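Local coordinates for protein transcriptional regulator, LacI family (Burkholderia phymatum, PDB 2RGY) that probably regulates transcription as a LacI-family DNA-binding protein whose periplasmic-binding-protein-like core would sense a small effector such as a sugar, at residues 126-131 against 218-223; 193-196 against 200-203; 255-258 against 263-266; 24-29 against 246-251. All blocks are in the same frame, centred on the assembly; numbering follows the deposited sequence.

Contact 1 (126-131 against 218-223); sequences HGHRKL and DVSVIG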
loop_
_atom_site.group_PDB
_atom_site.type_symbol
_atom_site.label_atom_id
_atom_site.label_comp_id
_atom_site.label_asym_id
_atom_site.label_seq_id
_atom_site.Cartn_x
_atom_site.Cartn_y
_atom_site.Cartn_z
ATOM N N HIS A 126 -14.814 2.487 27.188
ATOM C CA HIS A 126 -14.448 3.889 27.252
ATOM C C HIS A 126 -15.678 4.770 27.447
ATOM O O HIS A 126 -15.646 5.969 27.178
ATOM C CB HIS A 126 -13.661 4.283 25.997
ATOM C CG HIS A 126 -12.225 3.866 26.050
ATOM N ND1 HIS A 126 -11.238 4.668 26.581
ATOM C CD2 HIS A 126 -11.624 2.700 25.718
ATOM C CE1 HIS A 126 -10.091 4.014 26.577
ATOM N NE2 HIS A 126 -10.297 2.816 26.060
ATOM N N GLY A 127 -16.762 4.157 27.918
ATOM C CA GLY A 127 -17.981 4.896 28.185
ATOM C C GLY A 127 -18.918 5.216 27.035
ATOM O O GLY A 127 -19.937 5.861 27.242
ATOM N N HIS A 128 -18.602 4.778 25.825
ATOM C CA HIS A 128 -19.476 5.065 24.693
ATOM C C HIS A 128 -20.707 4.143 24.672
ATOM O O HIS A 128 -20.574 2.924 24.767
ATOM C CB HIS A 128 -18.674 4.935 23.396
ATOM C CG HIS A 128 -17.488 5.849 23.336
ATOM N ND1 HIS A 128 -17.585 7.174 22.961
ATOM C CD2 HIS A 128 -16.190 5.650 23.665
ATOM C CE1 HIS A 128 -16.400 7.746 23.065
ATOM N NE2 HIS A 128 -15.535 6.845 23.492
ATOM N N ARG A 129 -21.895 4.739 24.549
ATOM C CA ARG A 129 -23.164 4.003 24.510
ATOM C C ARG A 129 -23.861 4.154 23.160
ATOM O O ARG A 129 -24.648 3.296 22.762
ATOM C CB ARG A 129 -24.116 4.509 25.604
ATOM C CG ARG A 129 -23.686 4.234 27.034
ATOM C CD ARG A 129 -23.871 2.774 27.429
ATOM N NE ARG A 129 -25.233 2.288 27.181
ATOM C CZ ARG A 129 -25.637 1.043 27.441
ATOM N NH1 ARG A 129 -24.782 0.168 27.963
ATOM N NH2 ARG A 129 -26.879 0.661 27.153
ATOM N N LYS A 130 -23.595 5.265 22.475
ATOM C CA LYS A 130 -24.184 5.532 21.162
ATOM C C LYS A 130 -23.059 5.320 20.160
ATOM O O LYS A 130 -22.165 6.159 20.034
ATOM C CB LYS A 130 -24.685 6.976 21.077
ATOM C CG LYS A 130 -25.823 7.327 22.028
ATOM C CD LYS A 130 -27.150 6.735 21.575
ATOM C CE LYS A 130 -28.298 7.179 22.485
ATOM N NZ LYS A 130 -28.057 6.818 23.928
ATOM N N LEU A 131 -23.113 4.197 19.451
ATOM C CA LEU A 131 -22.079 3.826 18.501
ATOM C C LEU A 131 -22.587 3.801 17.068
ATOM O O LEU A 131 -23.788 3.807 16.830
ATOM C CB LEU A 131 -21.552 2.442 18.879
ATOM C CG LEU A 131 -21.241 2.285 20.371
ATOM C CD1 LEU A 131 -21.142 0.824 20.732
ATOM C CD2 LEU A 131 -19.956 3.028 20.698
ATOM N N ASP A 218 -14.408 14.683 20.004
ATOM C CA ASP A 218 -15.845 14.496 19.843
ATOM C C ASP A 218 -16.223 13.076 19.437
ATOM O O ASP A 218 -17.298 12.595 19.782
ATOM C CB ASP A 218 -16.378 15.462 18.787
ATOM C CG ASP A 218 -15.962 16.896 19.044
ATOM O OD1 ASP A 218 -16.069 17.350 20.211
ATOM O OD2 ASP A 218 -15.532 17.572 18.076
ATOM N N VAL A 219 -15.344 12.411 18.698
ATOM C CA VAL A 219 -15.620 11.055 18.241
ATOM C C VAL A 219 -14.423 10.138 18.392
ATOM O O VAL A 219 -13.310 10.495 18.015
ATOM C CB VAL A 219 -16.037 11.040 16.755
ATOM C CG1 VAL A 219 -16.257 9.608 16.295
ATOM C CG2 VAL A 219 -17.306 11.841 16.562
ATOM N N SER A 220 -14.660 8.956 18.951
ATOM C CA SER A 220 -13.611 7.963 19.129
ATOM C C SER A 220 -13.756 7.007 17.962
ATOM O O SER A 220 -14.849 6.551 17.666
ATOM C CB SER A 220 -13.789 7.223 20.453
ATOM O OG SER A 220 -13.391 8.038 21.540
ATOM N N VAL A 221 -12.646 6.718 17.298
ATOM C CA VAL A 221 -12.660 5.854 16.124
ATOM C C VAL A 221 -11.739 4.657 16.281
ATOM O O VAL A 221 -10.588 4.808 16.662
ATOM C CB VAL A 221 -12.211 6.643 14.863
ATOM C CG1 VAL A 221 -12.257 5.744 13.632
ATOM C CG2 VAL A 221 -13.090 7.870 14.672
ATOM N N ILE A 222 -12.244 3.465 15.992
ATOM C CA ILE A 222 -11.403 2.279 16.081
ATOM C C ILE A 222 -11.425 1.527 14.757
ATOM O O ILE A 222 -12.487 1.299 14.186
ATOM C CB ILE A 222 -11.848 1.334 17.204
ATOM C CG1 ILE A 222 -10.915 0.126 17.242
ATOM C CG2 ILE A 222 -13.283 0.895 16.990
ATOM C CD1 ILE A 222 -11.046 -0.714 18.513
ATOM N N GLY A 223 -10.248 1.153 14.266
ATOM C CA GLY A 223 -10.172 0.447 13.002
ATOM C C GLY A 223 -10.037 -1.057 13.145
ATOM O O GLY A 223 -10.207 -1.603 14.232
#
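H128 and S220 carry this contact, which is small and buried. Its polar part lies at the end of the imidazole: NE2 of H128 is 3.1 Å from OG of S220, and the hydroxyl comes up obliquely to the ring. Both atoms are hydrogen-bonded to the backbone carbonyl of A281, near the C-terminal end of the ordered chain, so A281 O gathers the two side chains around one acceptor. At the other ring nitrogen, ND1 of H128 is hydrogen-bonded to the hydroxyl of T191. With partners at ND1 and NE2, the ring's rotation about its CB-CG bond is largely fixed. The ring reaches the serine because its CG lies anti to the carbonyl carbon (chi1 -59°).

Van der Waals contact accompanies the polar one. CB of S220 lies 3.5 Å from NE2 of H128 and 3.7 Å from CE1 of the same ring, so the methylene as well as the hydroxyl touches the imidazole end.

Backbone turns bring the histidine here. Helix 112-125 ends in a Schellman motif with G127, at positive phi, as its C-prime residue, and H128 N bonds back to L123 O. The chain then enters strand 131-135 of the parallel part of the C-terminal sheet, a Rossmann-like layer of the periplasmic-binding-protein fold. Strand 192-195 lies between that strand and 220-223, so H128 reaches past the intervening strand's leading end.

Backbone bonds tie the segments into the sheet around them: K130 and S220 each pair with T191, and V221 pairs with S279. Beyond the pair, V219 and V221 pack on helix 198-210, whereas I222 packs on helix 112-125.

Contact 2 (193-196 against 200-203); sequences LFCA and MAVS
C195, at the end of strand 192-195, faces A201 in the first turn of helix 198-210, and their CA atoms are 5.2 Å apart. After C195 the backbone leaves the extended conformation at A196 and turns within a few residues into the helix, which folds back over the strand it has just left. This is the first half of a beta-alpha-beta unit that closes with strand 220-223.

The side chains meet in two small apolar pairs. In the first, CB of C195 lies 3.6 Å from CB of A201. The thiol extends the contact along the alanine backbone, with SG of C195 3.6 Å from CA of A201; it reaches there because SG is anti to the carbonyl carbon of C195 (chi1 -66°). The small alanine allows this close approach of helix to strand. In the second pair the touching atom is the terminal methyl of M200, a selenomethionine. Its chain runs out extended at chi2 and then bends at selenium (chi3 -67°), returning CE of M200 to within 3.6 Å of CB of A196. That methyl also hangs 4.0 Å from N of A196, and so covers the residue at which the strand gives way to the turn.

Around the pair, N197 OD1 accepts a hydrogen bond from the backbone N of M200 at the helix start, and R146 NH1 bonds A196 O. M200 also packs on I134 of neighbouring strand 131-135. F194 points away from helix 198-210 and stacks with F150 of helix 141-155, while Y232 of the second subunit packs on V202 and S203.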
loop_
_atom_site.group_PDB
_atom_site.type_symbol
_atom_site.label_atom_id
_atom_site.label_comp_id
_atom_site.label_asym_id
_atom_site.label_seq_id
_atom_site.Cartn_x
_atom_site.Cartn_y
_atom_site.Cartn_z
ATOM N N LEU A 193 -17.213 5.265 16.773
ATOM C CA LEU A 193 -17.337 4.674 15.439
ATOM C C LEU A 193 -16.412 3.486 15.200
ATOM O O LEU A 193 -15.223 3.539 15.503
ATOM C CB LEU A 193 -17.044 5.740 14.372
ATOM C CG LEU A 193 -16.904 5.265 12.917
ATOM C CD1 LEU A 193 -18.235 4.744 12.419
ATOM C CD2 LEU A 193 -16.431 6.415 12.040
ATOM N N PHE A 194 -16.974 2.415 14.655
ATOM C CA PHE A 194 -16.199 1.230 14.331
ATOM C C PHE A 194 -16.144 1.063 12.816
ATOM O O PHE A 194 -17.183 0.986 12.153
ATOM C CB PHE A 194 -16.825 -0.011 14.959
ATOM C CG PHE A 194 -16.217 -1.299 14.493
ATOM C CD1 PHE A 194 -14.832 -1.434 14.368
ATOM C CD2 PHE A 194 -17.026 -2.407 14.244
ATOM C CE1 PHE A 194 -14.257 -2.659 14.007
ATOM C CE2 PHE A 194 -16.469 -3.649 13.881
ATOM C CZ PHE A 194 -15.082 -3.778 13.763
ATOM N N CYS A 195 -14.930 1.020 12.280
ATOM C CA CYS A 195 -14.714 0.845 10.848
ATOM C C CYS A 195 -14.149 -0.544 10.576
ATOM O O CYS A 195 -13.135 -0.937 11.151
ATOM C CB CYS A 195 -13.754 1.911 10.331
ATOM S SG CYS A 195 -14.449 3.559 10.434
ATOM N N ALA A 196 -14.808 -1.270 9.680
ATOM C CA ALA A 196 -14.438 -2.636 9.321
ATOM C C ALA A 196 -12.972 -2.862 8.948
ATOM O O ALA A 196 -12.492 -3.997 8.998
ATOM C CB ALA A 196 -15.349 -3.134 8.200
HETATM N N MSE A 200 -10.828 2.333 5.579
HETATM C CA MSE A 200 -12.027 3.148 5.666
HETATM C C MSE A 200 -11.953 4.055 6.904
HETATM O O MSE A 200 -12.446 5.185 6.885
HETATM C CB MSE A 200 -13.283 2.266 5.714
HETATM C CG MSE A 200 -13.519 1.397 4.467
HETATM SE SE MSE A 200 -15.173 0.631 4.429
HETATM C CE MSE A 200 -15.048 -0.511 5.807
ATOM N N ALA A 201 -11.326 3.565 7.971
ATOM C CA ALA A 201 -11.187 4.342 9.201
ATOM C C ALA A 201 -10.380 5.607 8.935
ATOM O O ALA A 201 -10.713 6.679 9.427
ATOM C CB ALA A 201 -10.507 3.507 10.291
ATOM N N VAL A 202 -9.310 5.476 8.164
ATOM C CA VAL A 202 -8.478 6.626 7.849
ATOM C C VAL A 202 -9.282 7.657 7.074
ATOM O O VAL A 202 -9.144 8.851 7.320
ATOM C CB VAL A 202 -7.245 6.217 7.038
ATOM C CG1 VAL A 202 -6.525 7.460 6.515
ATOM C CG2 VAL A 202 -6.318 5.402 7.916
ATOM N N SER A 203 -10.120 7.204 6.146
ATOM C CA SER A 203 -10.963 8.126 5.383
ATOM C C SER A 203 -11.949 8.830 6.326
ATOM O O SER A 203 -12.304 9.984 6.113
ATOM C CB SER A 203 -11.748 7.383 4.290
ATOM O OG SER A 203 -10.896 6.961 3.234
#

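Contact 3 (255-258 against 263-266); sequences LINQ and KWEI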
loop_
_atom_site.group_PDB
_atom_site.type_symbol
_atom_site.label_atom_id
_atom_site.label_comp_id
_atom_site.label_asym_id
_atom_site.label_seq_id
_atom_site.Cartn_x
_atom_site.Cartn_y
_atom_site.Cartn_z
ATOM N N LEU A 255 1.063 -25.114 2.204
ATOM C CA LEU A 255 1.005 -25.355 0.767
ATOM C C LEU A 255 2.349 -25.855 0.240
ATOM O O LEU A 255 2.406 -26.771 -0.576
ATOM C CB LEU A 255 0.597 -24.065 0.047
ATOM C CG LEU A 255 0.372 -24.143 -1.463
ATOM C CD1 LEU A 255 -0.739 -25.146 -1.752
ATOM C CD2 LEU A 255 0.021 -22.762 -2.009
ATOM N N ILE A 256 3.431 -25.260 0.717
ATOM C CA ILE A 256 4.758 -25.664 0.282
ATOM C C ILE A 256 5.035 -27.121 0.684
ATOM O O ILE A 256 5.648 -27.868 -0.077
ATOM C CB ILE A 256 5.834 -24.679 0.837
ATOM C CG1 ILE A 256 5.675 -23.319 0.132
ATOM C CG2 ILE A 256 7.235 -25.229 0.615
ATOM C CD1 ILE A 256 6.650 -22.240 0.583
ATOM N N ASN A 257 4.552 -27.533 1.855
ATOM C CA ASN A 257 4.721 -28.917 2.309
ATOM C C ASN A 257 4.118 -29.873 1.270
ATOM O O ASN A 257 4.759 -30.824 0.820
ATOM C CB ASN A 257 4.003 -29.143 3.648
ATOM C CG ASN A 257 4.780 -28.614 4.842
ATOM O OD1 ASN A 257 4.311 -28.695 5.979
ATOM N ND2 ASN A 257 5.966 -28.076 4.595
ATOM N N GLN A 258 2.872 -29.604 0.897
ATOM C CA GLN A 258 2.150 -30.429 -0.062
ATOM C C GLN A 258 2.793 -30.421 -1.449
ATOM O O GLN A 258 2.818 -31.449 -2.131
ATOM C CB GLN A 258 0.705 -29.938 -0.199
ATOM C CG GLN A 258 0.089 -29.336 1.053
ATOM C CD GLN A 258 -0.125 -30.347 2.163
ATOM O OE1 GLN A 258 -0.814 -31.351 1.976
ATOM N NE2 GLN A 258 0.453 -30.078 3.336
ATOM N N LYS A 263 8.977 -29.917 5.417
ATOM C CA LYS A 263 8.338 -30.474 6.600
ATOM C C LYS A 263 8.103 -29.446 7.706
ATOM O O LYS A 263 8.477 -29.652 8.857
ATOM C CB LYS A 263 9.146 -31.658 7.148
ATOM C CG LYS A 263 8.599 -33.015 6.713
ATOM C CD LYS A 263 9.136 -33.438 5.364
ATOM C CE LYS A 263 8.164 -34.365 4.615
ATOM N NZ LYS A 263 7.669 -35.547 5.390
ATOM N N TRP A 264 7.466 -28.339 7.345
ATOM C CA TRP A 264 7.151 -27.285 8.297
ATOM C C TRP A 264 6.081 -27.735 9.274
ATOM O O TRP A 264 5.152 -28.438 8.885
ATOM C CB TRP A 264 6.570 -26.071 7.573
ATOM C CG TRP A 264 7.517 -25.308 6.711
ATOM C CD1 TRP A 264 7.537 -25.261 5.344
ATOM C CD2 TRP A 264 8.524 -24.399 7.161
ATOM N NE1 TRP A 264 8.494 -24.366 4.919
ATOM C CE2 TRP A 264 9.110 -23.825 6.013
ATOM C CE3 TRP A 264 8.983 -24.013 8.425
ATOM C CZ2 TRP A 264 10.136 -22.873 6.098
ATOM C CZ3 TRP A 264 10.006 -23.066 8.508
ATOM C CH2 TRP A 264 10.569 -22.508 7.352
ATOM N N GLU A 265 6.195 -27.334 10.536
ATOM C CA GLU A 265 5.139 -27.642 11.488
ATOM C C GLU A 265 4.190 -26.489 11.199
ATOM O O GLU A 265 4.633 -25.352 11.022
ATOM C CB GLU A 265 5.635 -27.570 12.939
ATOM C CG GLU A 265 6.610 -28.683 13.308
ATOM C CD GLU A 265 7.006 -28.656 14.778
ATOM O OE1 GLU A 265 7.702 -27.693 15.200
ATOM O OE2 GLU A 265 6.616 -29.598 15.507
ATOM N N ILE A 266 2.896 -26.775 11.137
ATOM C CA ILE A 266 1.903 -25.748 10.828
ATOM C C ILE A 266 1.043 -25.340 12.024
ATOM O O ILE A 266 0.492 -26.194 12.714
ATOM C CB ILE A 266 0.977 -26.236 9.693
ATOM C CG1 ILE A 266 1.822 -26.721 8.512
ATOM C CG2 ILE A 266 0.041 -25.119 9.251
ATOM C CD1 ILE A 266 2.754 -25.676 7.948
#
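N257, on the last turns of helix 244-260, is met by the loop that doubles back alongside it after the helix ends, at the far end of the N-terminal lobe of this periplasmic-binding-protein fold. The return begins at K263, whose CA is 5.8 Å from CA of N257. The lysine side chain points away, so it is the backbone that comes near the asparagine.

W264 makes the main contact. Its backbone N lies 3.7 Å from CG of N257 and its carbonyl O 4.1 Å from that same carbon, so the amide sits beside the peptide groups of the loop. The amide also borders the indole, at its edge and near its plane: CD1 of W264 is 4.4 Å from CG of N257, and the two planes are only 19° apart. This is edge contact of nearly coplanar groups, not stacking over a face. R253, from the same helix, makes a cation-pi interaction with the indole, and E33 of helix 21-36 touches it too.

E265 turns outward from the helix. K263, W264 and E265 all touch a crystal neighbour, which may influence the loop's conformation.

I266 turns back inward and packs on R253 and W254. Its CG1 is anti to the carbonyl carbon (chi1 -52°), and a further bend at chi2 (-58°) brings CD1 of I266 to 4.7 Å from CG of N257.

Contact 4 (24-29 against 246-251); sequences GTILKQ and ELTQNA
T248 is set into the side of helix 21-36, between I26 and Q29, residues about one turn apart. Its two branches are divided between them. The methyl CG2 of T248 is turned to the glutamine, 3.6 Å from CB of Q29, and also lies 3.8 Å from the backbone O of I26. OG1 of T248 faces the isoleucine, 3.8 Å from CG1 of I26, and is itself hydrogen-bonded to T244 O one turn back. With OG1 anti to the carbonyl carbon (chi1 -61°) and CG2 anti to the backbone N, the threonine can satisfy its hydroxyl within its own helix while offering the methyl to helix 21-36. The I26 and T248 side chains cross at about a right angle.

The helix axes pass 9.1 Å apart with a 36° angle between their directions. Helix 21-36 follows the first strand of the N-terminal lobe; helix 244-260 comes after a strand of the other lobe's sheet and returns to this one, the second of the three crossings between lobes familiar in periplasmic-binding-protein folds. I26 and A251 both rest on L96 of strand 93-96.

Farther along, Q29 folds at chi2 and lays OE1 3.9 Å from CB of Q249. The two amide planes stand 81° apart, and Q249, extended beyond CG, sends NE2 past to E33 OE2.

On another face of helix 244-260, N250 ND2 donates to E246 O over 2.8 Å. N250 N bonds this oxygen too, from the opposite face of its carbonyl plane. F18 and F19 of the second subunit pack against helix 21-36 at L27, T25 and K28.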
loop_
_atom_site.group_PDB
_atom_site.type_symbol
_atom_site.label_atom_id
_atom_site.label_comp_id
_atom_site.label_asym_id
_atom_site.label_seq_id
_atom_site.Cartn_x
_atom_site.Cartn_y
_atom_site.Cartn_z
ATOM N N GLY A 24 -0.316 -6.042 1.004
ATOM C CA GLY A 24 1.127 -5.993 0.859
ATOM C C GLY A 24 1.768 -7.027 1.772
ATOM O O GLY A 24 2.762 -7.660 1.416
ATOM N N THR A 25 1.191 -7.199 2.957
ATOM C CA THR A 25 1.698 -8.166 3.931
ATOM C C THR A 25 1.602 -9.588 3.386
ATOM O O THR A 25 2.515 -10.396 3.541
ATOM C CB THR A 25 0.887 -8.092 5.241
ATOM O OG1 THR A 25 0.973 -6.761 5.766
ATOM C CG2 THR A 25 1.429 -9.084 6.268
ATOM N N ILE A 26 0.475 -9.880 2.749
ATOM C CA ILE A 26 0.237 -11.195 2.176
ATOM C C ILE A 26 1.225 -11.449 1.048
ATOM O O ILE A 26 1.784 -12.539 0.950
ATOM C CB ILE A 26 -1.203 -11.286 1.654
ATOM C CG1 ILE A 26 -2.171 -11.127 2.825
ATOM C CG2 ILE A 26 -1.440 -12.607 0.952
ATOM C CD1 ILE A 26 -3.608 -10.994 2.404
ATOM N N LEU A 27 1.447 -10.438 0.214
ATOM C CA LEU A 27 2.384 -10.562 -0.898
ATOM C C LEU A 27 3.797 -10.772 -0.367
ATOM O O LEU A 27 4.531 -11.642 -0.842
ATOM C CB LEU A 27 2.370 -9.297 -1.766
ATOM C CG LEU A 27 1.027 -8.840 -2.344
ATOM C CD1 LEU A 27 1.218 -7.521 -3.055
ATOM C CD2 LEU A 27 0.479 -9.894 -3.296
ATOM N N LYS A 28 4.181 -9.968 0.619
ATOM C CA LYS A 28 5.519 -10.070 1.181
ATOM C C LYS A 28 5.797 -11.446 1.778
ATOM O O LYS A 28 6.804 -12.063 1.446
ATOM C CB LYS A 28 5.734 -8.984 2.241
ATOM C CG LYS A 28 7.108 -9.010 2.918
ATOM C CD LYS A 28 7.205 -7.900 3.979
ATOM C CE LYS A 28 8.470 -8.018 4.838
ATOM N NZ LYS A 28 8.482 -7.023 5.976
ATOM N N GLN A 29 4.912 -11.921 2.651
ATOM C CA GLN A 29 5.089 -13.230 3.280
ATOM C C GLN A 29 5.098 -14.378 2.280
ATOM O O GLN A 29 5.835 -15.338 2.455
ATOM C CB GLN A 29 3.995 -13.504 4.311
ATOM C CG GLN A 29 4.160 -12.762 5.614
ATOM C CD GLN A 29 5.542 -12.939 6.210
ATOM O OE1 GLN A 29 6.036 -14.055 6.358
ATOM N NE2 GLN A 29 6.171 -11.833 6.551
ATOM N N GLU A 246 1.375 -13.922 10.282
ATOM C CA GLU A 246 1.499 -15.283 10.806
ATOM C C GLU A 246 0.623 -16.297 10.079
ATOM O O GLU A 246 1.081 -17.384 9.743
ATOM C CB GLU A 246 1.167 -15.324 12.304
ATOM C CG GLU A 246 2.110 -14.526 13.193
ATOM C CD GLU A 246 1.558 -13.148 13.527
ATOM O OE1 GLU A 246 1.350 -12.341 12.594
ATOM O OE2 GLU A 246 1.317 -12.876 14.725
ATOM N N LEU A 247 -0.637 -15.949 9.846
ATOM C CA LEU A 247 -1.536 -16.868 9.159
ATOM C C LEU A 247 -1.077 -17.093 7.723
ATOM O O LEU A 247 -1.145 -18.213 7.213
ATOM C CB LEU A 247 -2.975 -16.341 9.197
ATOM C CG LEU A 247 -3.674 -16.506 10.559
ATOM C CD1 LEU A 247 -5.013 -15.780 10.564
ATOM C CD2 LEU A 247 -3.871 -17.993 10.861
ATOM N N THR A 248 -0.586 -16.041 7.079
ATOM C CA THR A 248 -0.110 -16.159 5.708
ATOM C C THR A 248 1.131 -17.055 5.684
ATOM O O THR A 248 1.248 -17.959 4.863
ATOM C CB THR A 248 0.261 -14.782 5.101
ATOM O OG1 THR A 248 -0.888 -13.927 5.086
ATOM C CG2 THR A 248 0.763 -14.956 3.685
ATOM N N GLN A 249 2.063 -16.796 6.587
ATOM C CA GLN A 249 3.275 -17.586 6.656
ATOM C C GLN A 249 2.926 -19.069 6.790
ATOM O O GLN A 249 3.476 -19.915 6.085
ATOM C CB GLN A 249 4.120 -17.119 7.845
ATOM C CG GLN A 249 5.343 -17.963 8.108
ATOM C CD GLN A 249 6.163 -17.426 9.255
ATOM O OE1 GLN A 249 5.674 -17.290 10.382
ATOM N NE2 GLN A 249 7.416 -17.113 8.979
ATOM N N ASN A 250 1.994 -19.378 7.682
ATOM C CA ASN A 250 1.584 -20.754 7.896
ATOM C C ASN A 250 0.742 -21.327 6.749
ATOM O O ASN A 250 0.857 -22.512 6.416
ATOM C CB ASN A 250 0.851 -20.859 9.238
ATOM C CG ASN A 250 1.812 -20.859 10.420
ATOM O OD1 ASN A 250 2.384 -21.897 10.762
ATOM N ND2 ASN A 250 2.015 -19.693 11.029
ATOM N N ALA A 251 -0.091 -20.496 6.135
ATOM C CA ALA A 251 -0.906 -20.948 5.019
ATOM C C ALA A 251 0.019 -21.316 3.861
ATOM O O ALA A 251 -0.153 -22.346 3.220
ATOM C CB ALA A 251 -1.871 -19.841 4.583
#

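Contacts 1 and 2 are buried in the C-terminal lobe and share its sheet: neighbouring strands 220-223 and 192-195 join them directly, S220 O lying 2.8 Å from L193 N. Contacts 3 and 4 lie across the chain's centre in the other lobe and both use helix 244-260, with CA of I266 3.9 Å from OD1 of N250. Chemistry follows place. Contact 1 gathers polar side chains around a carbonyl within the interior, contact 2 is wholly apolar, contact 4 mixes methyl packing with amides at a half-buried helix interface, and contact 3 sets an amide against a surface loop. Contacts 2 and 4, with centres about 23 Å apart, both reach the second subunit.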